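Local coordinates for protein glutathione S-transferase delta (Bombyx mori, PDB 3VK9) that probably transfers glutathione to electrophilic compounds, as a homodimeric delta-class glutathione transferase of the silkmoth, at residues Leu5-Gly10 / Leu28-Val33; Cys14-Leu19 / Asp158-Ala163; Ser82-Glu87 / Pro152-Ala157; Leu138-Leu143 / Lys176-Val181. One frame throughout, in Å; residues are numbered along the deposited sequence.

Contact 1 (Leu5-Gly10 / Leu28-Val33); sequences LYYVPG and LNLKLV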
# COMPACT_ATOMS: atom_id res chain seq x y z
N LEU A 5 2.16 -6.15 -20.47
CA LEU A 5 1.69 -5.11 -19.55
C LEU A 5 0.47 -4.42 -20.13
O LEU A 5 0.56 -3.71 -21.13
CB LEU A 5 2.79 -4.08 -19.28
CG LEU A 5 2.40 -3.05 -18.22
CD1 LEU A 5 2.43 -3.70 -16.84
CD2 LEU A 5 3.29 -1.80 -18.23
N TYR A 6 -0.68 -4.63 -19.52
CA TYR A 6 -1.89 -3.86 -19.82
C TYR A 6 -1.86 -2.53 -19.07
O TYR A 6 -1.71 -2.52 -17.86
CB TYR A 6 -3.13 -4.66 -19.43
CG TYR A 6 -3.24 -5.94 -20.21
CD1 TYR A 6 -2.56 -7.08 -19.80
CD2 TYR A 6 -4.00 -6.00 -21.38
CE1 TYR A 6 -2.65 -8.27 -20.52
CE2 TYR A 6 -4.09 -7.18 -22.11
CZ TYR A 6 -3.41 -8.31 -21.67
OH TYR A 6 -3.50 -9.49 -22.39
N TYR A 7 -2.04 -1.43 -19.79
CA TYR A 7 -1.88 -0.10 -19.23
C TYR A 7 -2.63 0.98 -20.03
O TYR A 7 -3.14 0.73 -21.13
CB TYR A 7 -0.38 0.26 -19.25
CG TYR A 7 0.05 0.80 -20.61
CD1 TYR A 7 -0.03 -0.00 -21.74
CD2 TYR A 7 0.49 2.11 -20.75
CE1 TYR A 7 0.33 0.49 -23.00
CE2 TYR A 7 0.86 2.61 -22.00
CZ TYR A 7 0.78 1.79 -23.11
OH TYR A 7 1.14 2.28 -24.34
N VAL A 8 -2.69 2.18 -19.45
CA VAL A 8 -2.95 3.41 -20.19
C VAL A 8 -1.86 4.37 -19.75
O VAL A 8 -1.42 4.32 -18.60
CB VAL A 8 -4.35 4.02 -19.89
CG1 VAL A 8 -5.45 3.15 -20.47
CG2 VAL A 8 -4.55 4.21 -18.41
N PRO A 9 -1.40 5.24 -20.66
CA PRO A 9 -0.26 6.12 -20.35
C PRO A 9 -0.55 7.19 -19.29
O PRO A 9 0.38 7.61 -18.62
CB PRO A 9 0.06 6.78 -21.70
CG PRO A 9 -1.19 6.68 -22.48
CD PRO A 9 -1.85 5.40 -22.05
N GLY A 10 -1.81 7.61 -19.13
CA GLY A 10 -2.11 8.69 -18.21
C GLY A 10 -2.04 8.28 -16.75
O GLY A 10 -1.89 9.12 -15.85
N LEU A 28 8.94 -4.98 -22.28
CA LEU A 28 7.60 -5.47 -22.05
C LEU A 28 6.73 -5.31 -23.29
O LEU A 28 6.86 -4.35 -24.04
CB LEU A 28 6.95 -4.70 -20.90
CG LEU A 28 7.70 -4.72 -19.57
CD1 LEU A 28 7.03 -3.74 -18.63
CD2 LEU A 28 7.69 -6.13 -18.99
N ASN A 29 5.81 -6.25 -23.48
CA ASN A 29 4.84 -6.12 -24.54
C ASN A 29 3.71 -5.23 -24.05
O ASN A 29 2.87 -5.66 -23.27
CB ASN A 29 4.30 -7.49 -24.93
CG ASN A 29 3.29 -7.42 -26.05
OD1 ASN A 29 3.39 -6.57 -26.94
ND2 ASN A 29 2.29 -8.30 -26.01
N LEU A 30 3.70 -3.98 -24.49
CA LEU A 30 2.71 -3.03 -23.98
C LEU A 30 1.39 -3.24 -24.67
O LEU A 30 1.32 -3.30 -25.88
CB LEU A 30 3.18 -1.59 -24.21
CG LEU A 30 4.48 -1.20 -23.51
CD1 LEU A 30 4.77 0.28 -23.76
CD2 LEU A 30 4.43 -1.52 -22.02
N LYS A 31 0.33 -3.34 -23.88
CA LYS A 31 -1.00 -3.55 -24.43
C LYS A 31 -1.95 -2.48 -23.91
O LYS A 31 -2.42 -2.54 -22.77
CB LYS A 31 -1.51 -4.93 -24.07
CG LYS A 31 -0.63 -6.04 -24.63
CD LYS A 31 -1.24 -7.41 -24.39
CE LYS A 31 -2.31 -7.72 -25.43
NZ LYS A 31 -3.06 -8.99 -25.13
N LEU A 32 -2.24 -1.50 -24.76
CA LEU A 32 -3.07 -0.38 -24.39
C LEU A 32 -4.46 -0.88 -24.05
O LEU A 32 -5.02 -1.66 -24.81
CB LEU A 32 -3.14 0.59 -25.56
CG LEU A 32 -3.74 1.95 -25.24
CD1 LEU A 32 -2.85 2.63 -24.22
CD2 LEU A 32 -3.85 2.79 -26.51
N VAL A 33 -5.02 -0.50 -22.91
CA VAL A 33 -6.42 -0.84 -22.66
C VAL A 33 -7.38 0.36 -22.79
O VAL A 33 -7.09 1.46 -22.33
CB VAL A 33 -6.70 -1.66 -21.36
CG1 VAL A 33 -5.44 -2.21 -20.75
CG2 VAL A 33 -7.53 -0.86 -20.38
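With CG anti to the carbonyl carbon in both residues (chi1 -62° in Y6, -61° in K31), the phenol and the lysine chain run side by side, and a bend at chi3 of K31 brings its amine to the phenol oxygen. K31 NZ donates to Y6 OH at 2.8 Å, while K31 CB lies over one face of the Y6 ring, 4.2 Å from its centroid, a CH-pi contact. V33 CG1 sits at the edge of that ring, 3.6 Å from Y6 CB. On the other face of the sheet, L32 CD1 covers a face of the Y7 ring, and L5 CD2 meets L30 CD2 at 4.0 Å. The backbones pair in parallel, L5 with L30, Y6 with K31 and Y7 with L32. L5 N donates to N29 O, and K31 N returns a bond to L5 O at 2.8 Å. Further along, the longer Y7 N to K31 O bond (3.2 Å) is followed by V33 N to Y7 O. Helix 12-24 connects the two parallel strands in a beta-alpha-beta unit of the thioredoxin-like domain, with V17 against L5 and L18 against L30, whereas Y6 packs on L48 of helix 43-48 and V58 of strand 56-59.

Contact 2 (Cys14-Leu19 / Asp158-Ala163); sequences CRAVLL and DLSLIA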
# COMPACT_ATOMS: atom_id res chain seq x y z
N CYS A 14 0.54 3.09 -13.76
CA CYS A 14 1.10 2.55 -14.99
C CYS A 14 2.46 3.16 -15.28
O CYS A 14 3.36 2.46 -15.69
CB CYS A 14 0.16 2.79 -16.17
SG CYS A 14 -1.30 1.72 -16.13
N ARG A 15 2.57 4.47 -15.11
CA ARG A 15 3.83 5.17 -15.33
C ARG A 15 4.93 4.70 -14.37
O ARG A 15 6.11 4.73 -14.70
CB ARG A 15 3.61 6.70 -15.25
CG ARG A 15 2.78 7.23 -16.44
CD ARG A 15 2.60 8.75 -16.44
NE ARG A 15 1.37 9.16 -15.77
CZ ARG A 15 1.31 9.83 -14.63
NH1 ARG A 15 2.44 10.20 -14.01
NH2 ARG A 15 0.13 10.16 -14.13
N ALA A 16 4.55 4.30 -13.16
CA ALA A 16 5.51 3.74 -12.22
C ALA A 16 6.18 2.51 -12.84
O ALA A 16 7.41 2.33 -12.77
CB ALA A 16 4.84 3.37 -10.91
N VAL A 17 5.36 1.68 -13.47
CA VAL A 17 5.89 0.48 -14.11
C VAL A 17 6.69 0.81 -15.37
O VAL A 17 7.73 0.20 -15.62
CB VAL A 17 4.75 -0.53 -14.40
CG1 VAL A 17 5.31 -1.75 -15.08
CG2 VAL A 17 4.03 -0.90 -13.10
N LEU A 18 6.21 1.74 -16.19
CA LEU A 18 6.97 2.13 -17.37
C LEU A 18 8.35 2.65 -16.96
O LEU A 18 9.36 2.28 -17.54
CB LEU A 18 6.20 3.16 -18.21
CG LEU A 18 4.92 2.56 -18.79
CD1 LEU A 18 3.98 3.63 -19.36
CD2 LEU A 18 5.27 1.50 -19.82
N LEU A 19 8.40 3.47 -15.92
CA LEU A 19 9.68 3.94 -15.38
C LEU A 19 10.62 2.80 -14.94
O LEU A 19 11.82 2.82 -15.23
CB LEU A 19 9.44 4.89 -14.22
CG LEU A 19 8.91 6.29 -14.59
CD1 LEU A 19 8.38 7.02 -13.35
CD2 LEU A 19 9.96 7.09 -15.30
N ASP A 158 11.41 6.02 -5.57
CA ASP A 158 11.42 7.29 -6.30
C ASP A 158 10.48 7.22 -7.53
O ASP A 158 9.71 8.13 -7.81
CB ASP A 158 12.85 7.66 -6.75
CG ASP A 158 13.82 7.81 -5.57
OD1 ASP A 158 13.70 8.81 -4.83
OD2 ASP A 158 14.70 6.94 -5.39
N LEU A 159 10.56 6.13 -8.26
CA LEU A 159 9.84 6.03 -9.52
C LEU A 159 8.32 5.98 -9.30
O LEU A 159 7.55 6.62 -10.02
CB LEU A 159 10.32 4.80 -10.30
CG LEU A 159 11.82 4.71 -10.62
CD1 LEU A 159 12.15 3.43 -11.44
CD2 LEU A 159 12.29 5.94 -11.36
N SER A 160 7.89 5.23 -8.30
CA SER A 160 6.47 5.18 -7.95
C SER A 160 6.01 6.53 -7.41
O SER A 160 4.97 7.05 -7.82
CB SER A 160 6.21 4.07 -6.93
OG SER A 160 4.84 3.97 -6.63
N LEU A 161 6.79 7.12 -6.51
CA LEU A 161 6.42 8.40 -5.92
C LEU A 161 6.41 9.53 -6.95
O LEU A 161 5.58 10.44 -6.87
CB LEU A 161 7.31 8.77 -4.72
CG LEU A 161 6.82 8.26 -3.36
CD1 LEU A 161 7.92 8.34 -2.27
CD2 LEU A 161 5.54 8.97 -2.88
N ILE A 162 7.33 9.49 -7.90
CA ILE A 162 7.35 10.57 -8.86
C ILE A 162 6.18 10.46 -9.82
O ILE A 162 5.61 11.46 -10.21
CB ILE A 162 8.72 10.78 -9.58
CG1 ILE A 162 8.77 12.20 -10.16
CG2 ILE A 162 8.93 9.75 -10.66
CD1 ILE A 162 10.15 12.72 -10.44
N ALA A 163 5.78 9.23 -10.15
CA ALA A 163 4.60 9.06 -10.99
C ALA A 163 3.37 9.66 -10.30
O ALA A 163 2.54 10.31 -10.94
CB ALA A 163 4.36 7.59 -11.32
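The short helical segments 14-19 and 158-163 run roughly antiparallel, 142° between their directions and 8.1 Å between their axes, with the CA atoms of A16 and S160 only 4.6 Å apart. Small side chains permit this approach: A16 CB rests on S160 CA at 3.8 Å, and A163 CB faces the backbone N of A16. Toward one end, L19 CB meets L159 CB at 4.0 Å. The L19 side chain crosses I162 at about a right angle, so that L19 CD1 touches I162 CG2 at 3.9 Å while also lying against the carbonyl oxygen of L159. This interface joins helix 12-24 of the thioredoxin-like N-terminal domain to helix 156-167 of the all-helical C-terminal domain, a pairing across the two-domain fold of glutathione transferases, and all seven touching residues are buried. At the other end R15 takes over. Its CB passes A163 CB, and a bend at chi3 turns the guanidinium so that NH1 donates to A163 O at 3.1 Å. The donor lies on a lone pair in the carbonyl plane, but the bond is bent, 138° at the hydrogen, and the oxygen stands 29° out of the guanidinium plane. NH1 also bonds N199 OD1, and NH2 reaches G10 O and S167 OG, which fixes the rotation of the group. A leucine in place of R15 would probably leave A163 O and N199 without this donor and remove a polar tie between the domains. S160 turns its hydroxyl to D102, on helix 89-119.

Contact 3 (Ser82-Glu87 / Pro152-Ala157); sequences SSLYPE and PNLTVA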
# COMPACT_ATOMS: atom_id res chain seq x y z
N SER A 82 19.94 -5.38 -7.49
CA SER A 82 20.02 -4.05 -8.08
C SER A 82 19.83 -2.97 -7.00
O SER A 82 19.03 -3.14 -6.09
CB SER A 82 18.94 -3.88 -9.15
OG SER A 82 18.80 -2.53 -9.53
N SER A 83 20.56 -1.87 -7.13
CA SER A 83 20.39 -0.71 -6.25
C SER A 83 18.97 -0.15 -6.34
O SER A 83 18.52 0.57 -5.46
CB SER A 83 21.41 0.38 -6.61
OG SER A 83 21.16 0.89 -7.91
N LEU A 84 18.24 -0.48 -7.41
CA LEU A 84 16.85 -0.04 -7.52
C LEU A 84 15.95 -0.70 -6.48
O LEU A 84 14.87 -0.20 -6.22
CB LEU A 84 16.28 -0.35 -8.89
CG LEU A 84 16.84 0.39 -10.09
CD1 LEU A 84 16.55 -0.43 -11.35
CD2 LEU A 84 16.24 1.79 -10.19
N TYR A 85 16.37 -1.83 -5.93
CA TYR A 85 15.58 -2.50 -4.89
C TYR A 85 16.53 -3.37 -4.07
O TYR A 85 16.54 -4.60 -4.20
CB TYR A 85 14.43 -3.32 -5.50
CG TYR A 85 13.38 -3.77 -4.50
CD1 TYR A 85 12.80 -2.87 -3.60
CD2 TYR A 85 12.93 -5.10 -4.48
CE1 TYR A 85 11.83 -3.27 -2.69
CE2 TYR A 85 11.95 -5.51 -3.57
CZ TYR A 85 11.41 -4.59 -2.68
OH TYR A 85 10.45 -5.00 -1.78
N PRO A 86 17.39 -2.73 -3.26
CA PRO A 86 18.50 -3.42 -2.59
C PRO A 86 18.01 -4.55 -1.68
O PRO A 86 16.95 -4.41 -1.05
CB PRO A 86 19.16 -2.30 -1.77
CG PRO A 86 18.11 -1.26 -1.62
CD PRO A 86 17.33 -1.30 -2.90
N GLU A 87 18.76 -5.64 -1.62
CA GLU A 87 18.43 -6.80 -0.80
C GLU A 87 18.69 -6.62 0.71
O GLU A 87 18.08 -7.31 1.55
CB GLU A 87 19.19 -8.03 -1.29
CG GLU A 87 18.81 -8.48 -2.69
CD GLU A 87 19.56 -9.72 -3.12
OE1 GLU A 87 20.79 -9.63 -3.33
OE2 GLU A 87 18.93 -10.79 -3.21
N PRO A 152 20.66 6.44 -0.71
CA PRO A 152 21.56 7.21 -1.57
C PRO A 152 21.35 6.96 -3.07
O PRO A 152 21.82 7.77 -3.87
CB PRO A 152 22.95 6.74 -1.13
CG PRO A 152 22.73 5.37 -0.57
CD PRO A 152 21.39 5.44 0.10
N ASN A 153 20.68 5.89 -3.46
CA ASN A 153 20.49 5.61 -4.88
C ASN A 153 19.04 5.78 -5.32
O ASN A 153 18.12 5.72 -4.51
CB ASN A 153 20.95 4.20 -5.20
CG ASN A 153 22.29 3.87 -4.57
OD1 ASN A 153 23.26 4.59 -4.78
ND2 ASN A 153 22.33 2.80 -3.78
N LEU A 154 18.85 5.98 -6.62
CA LEU A 154 17.52 5.91 -7.21
C LEU A 154 16.92 4.52 -6.92
O LEU A 154 17.59 3.50 -7.09
CB LEU A 154 17.61 6.12 -8.72
CG LEU A 154 16.28 6.13 -9.48
CD1 LEU A 154 15.63 7.50 -9.38
CD2 LEU A 154 16.50 5.74 -10.94
N THR A 155 15.67 4.49 -6.46
CA THR A 155 14.99 3.20 -6.23
C THR A 155 13.57 3.18 -6.80
O THR A 155 13.03 4.21 -7.19
CB THR A 155 14.92 2.83 -4.74
OG1 THR A 155 14.05 3.75 -4.06
CG2 THR A 155 16.32 2.87 -4.09
N VAL A 156 12.96 2.00 -6.83
CA VAL A 156 11.59 1.91 -7.28
C VAL A 156 10.67 2.82 -6.46
O VAL A 156 9.58 3.16 -6.93
CB VAL A 156 11.07 0.45 -7.25
CG1 VAL A 156 11.74 -0.36 -8.36
CG2 VAL A 156 11.32 -0.18 -5.88
N ALA A 157 11.08 3.19 -5.25
CA ALA A 157 10.31 4.14 -4.45
C ALA A 157 10.27 5.54 -5.08
O ALA A 157 9.22 6.17 -5.11
CB ALA A 157 10.83 4.22 -3.02
O HOH W 1 19.90 1.28 -3.26
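L84 and L154 lie side by side and point the same way, with L84 CD2 4.0 Å from L154 CD2. Y85 and V156 instead meet obliquely, Y85 CD1 lying 3.8 Å from V156 CG2. CG of Y85 is anti to the backbone N (chi1 -166°), and the ring extends to V156, on a different side of the turn from the L84-L154 pair. Between the pairs stands the carbonyl of L84. V156 N donates to L84 O at 3.0 Å, nearly straight at 164° and in the carbonyl plane, and T155 CB and V156 CG2 gather round the same oxygen. The segment 82-87 reaches this bond through a type I turn from S82 to Y85, reinforced by an ST turn in which S82 OG accepts from L84 N. Opposite it, T155 is the N-cap of helix 156-167: its OG1 accepts from A157 N at 3.2 Å, a capping bond, and D158 OD2 accepts from T155 N. The loop that follows helix 67-78 and leads into helix 89-119 is thereby joined to the start of a helix of the C-terminal domain. T155 CG2 is turned toward S83 O, 3.5 Å away. At the outer end S83 CB lies 3.8 Å from N153 ND2, and a water bridges the same two residues, donating to S83 O and accepting from N153 ND2 at 2.9 Å. Deeper in, Y85 OH bonds D96 and its ring makes a cation-pi contact with R92, both on helix 89-119, while L84 packs on A23 and L24 of helix 12-24.

Contact 4 (Leu138-Leu143 / Lys176-Val181); sequences LLDKFL and KKYANV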
# COMPACT_ATOMS: atom_id res chain seq x y z
N LEU A 138 5.41 15.69 4.81
CA LEU A 138 6.08 14.44 5.18
C LEU A 138 7.15 14.06 4.15
O LEU A 138 8.26 13.66 4.51
CB LEU A 138 5.06 13.31 5.34
CG LEU A 138 4.15 13.43 6.58
CD1 LEU A 138 3.01 12.40 6.52
CD2 LEU A 138 4.96 13.25 7.87
N LEU A 139 6.81 14.20 2.86
CA LEU A 139 7.76 13.85 1.80
C LEU A 139 8.97 14.79 1.91
O LEU A 139 10.12 14.37 1.80
CB LEU A 139 7.11 14.00 0.42
CG LEU A 139 8.00 13.67 -0.79
CD1 LEU A 139 8.71 12.33 -0.61
CD2 LEU A 139 7.20 13.68 -2.10
N ASP A 140 8.67 16.06 2.15
CA ASP A 140 9.72 17.06 2.22
C ASP A 140 10.65 16.74 3.40
O ASP A 140 11.87 16.93 3.31
CB ASP A 140 9.09 18.45 2.34
CG ASP A 140 10.11 19.58 2.12
OD1 ASP A 140 10.58 19.74 0.98
OD2 ASP A 140 10.41 20.30 3.08
N LYS A 141 10.10 16.20 4.49
CA LYS A 141 10.92 15.79 5.62
C LYS A 141 11.78 14.58 5.28
O LYS A 141 12.99 14.58 5.55
CB LYS A 141 10.08 15.50 6.87
CG LYS A 141 10.61 16.13 8.16
CD LYS A 141 12.02 15.68 8.48
CE LYS A 141 12.42 15.99 9.92
NZ LYS A 141 12.81 17.42 10.14
N PHE A 142 11.17 13.56 4.67
CA PHE A 142 11.89 12.36 4.22
C PHE A 142 13.12 12.74 3.38
O PHE A 142 14.12 12.03 3.38
CB PHE A 142 11.00 11.45 3.37
CG PHE A 142 9.75 10.99 4.08
CD1 PHE A 142 9.67 10.98 5.46
CD2 PHE A 142 8.65 10.58 3.35
CE1 PHE A 142 8.50 10.57 6.10
CE2 PHE A 142 7.49 10.17 3.98
CZ PHE A 142 7.42 10.16 5.36
N LEU A 143 13.01 13.86 2.67
CA LEU A 143 14.01 14.27 1.70
C LEU A 143 15.03 15.24 2.30
O LEU A 143 15.99 15.65 1.63
CB LEU A 143 13.30 14.91 0.49
CG LEU A 143 12.60 13.88 -0.39
CD1 LEU A 143 11.71 14.55 -1.46
CD2 LEU A 143 13.65 12.95 -1.02
N LYS A 176 5.91 22.12 -5.66
CA LYS A 176 7.26 22.67 -5.75
C LYS A 176 7.56 23.70 -4.66
O LYS A 176 8.73 24.09 -4.48
CB LYS A 176 7.50 23.26 -7.13
CG LYS A 176 7.72 22.19 -8.20
CD LYS A 176 8.00 22.81 -9.56
CE LYS A 176 8.24 21.76 -10.64
NZ LYS A 176 8.62 22.40 -11.94
N LYS A 177 6.53 24.14 -3.93
CA LYS A 177 6.77 25.07 -2.82
C LYS A 177 7.51 24.38 -1.68
O LYS A 177 8.06 25.03 -0.78
CB LYS A 177 5.47 25.72 -2.30
CG LYS A 177 4.51 24.77 -1.60
CD LYS A 177 3.31 25.54 -1.04
CE LYS A 177 2.21 24.62 -0.55
NZ LYS A 177 1.19 25.37 0.25
N TYR A 178 7.54 23.06 -1.72
CA TYR A 178 8.34 22.30 -0.77
C TYR A 178 9.72 22.10 -1.37
O TYR A 178 9.89 21.35 -2.34
CB TYR A 178 7.64 20.97 -0.43
CG TYR A 178 6.28 21.23 0.16
CD1 TYR A 178 5.14 21.24 -0.64
CD2 TYR A 178 6.13 21.53 1.51
CE1 TYR A 178 3.88 21.50 -0.10
CE2 TYR A 178 4.88 21.80 2.06
CZ TYR A 178 3.76 21.79 1.25
OH TYR A 178 2.51 22.04 1.80
N ALA A 179 10.70 22.80 -0.79
CA ALA A 179 12.04 22.91 -1.37
C ALA A 179 12.73 21.57 -1.61
O ALA A 179 13.31 21.34 -2.68
CB ALA A 179 12.92 23.85 -0.51
N ASN A 180 12.68 20.68 -0.62
CA ASN A 180 13.29 19.37 -0.81
C ASN A 180 12.57 18.54 -1.88
O ASN A 180 13.21 17.85 -2.68
CB ASN A 180 13.35 18.59 0.49
CG ASN A 180 14.18 19.28 1.54
OD1 ASN A 180 15.15 19.96 1.21
ND2 ASN A 180 13.81 19.11 2.81
N VAL A 181 11.24 18.60 -1.87
CA VAL A 181 10.45 17.91 -2.89
C VAL A 181 10.85 18.45 -4.28
O VAL A 181 11.11 17.67 -5.21
CB VAL A 181 8.93 18.06 -2.66
CG1 VAL A 181 8.16 17.42 -3.82
CG2 VAL A 181 8.49 17.42 -1.31
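The N-terminus of helix 179-191, where Y178 holds the N-cap position, docks on the last turn of helix 126-142 within the C-terminal domain, and D140 from that turn supplies an acceptor to backbone N-H groups of the first turn, those of N180 and V181. V181 N donates to D140 OD1 at 3.1 Å, on the anti lone pair. N180 N approaches the same oxygen at 2.8 Å, but its angle of 121° makes this a weak bond. CG of D140 is anti to the backbone N (chi1 -168°), which swings the carboxylate across to the helix end. N180 answers in the other direction: its ND2 donates to D140 O at 3.0 Å, with the acceptor close to the amide plane. The two side chains cross at about a right angle, yet their carboxylate and amide planes are just 17° apart. N180 ND2 also donates to E144 OE1, its stronger partner, and Y178 OH bonds Q133, so the cap region is tied to helix 126-142 and to the residue following L143. Beneath the polar pair, V181 CG2 fits against L139 CG at 3.8 Å and D140 CB, and L143 CB packs on N180 CB at 3.7 Å. An alanine in place of D140 would probably leave the N-H of V181 without its side-chain acceptor and the start of the helix less firmly seated. A carboxylate set against a helix N-terminus is likely to be favoured by the helix dipole, so charge as well as directed bonds would hold the two helices together here.

Overall arrangement
Contact 1 lies in the N-terminal sheet, and contact 2 begins on helix 12-24 that connects its two strands; their centres are 14 Å apart, and the two touch where R15 of contact 2 meets the loop after strand 4-7. Contacts 2 and 3 share helix 156-167, with centres 13 Å apart: contact 3 takes its N-terminal end and contact 2 the turns that follow. Along the chain, both segments of contact 3 fall between those of contact 2. Contact 4 joins helices 126-142 and 179-191, the neighbours of helix 156-167 in sequence, and its centre is 31 Å from that of contact 1, across the chain's centre. The set thus spans both domains and their interface.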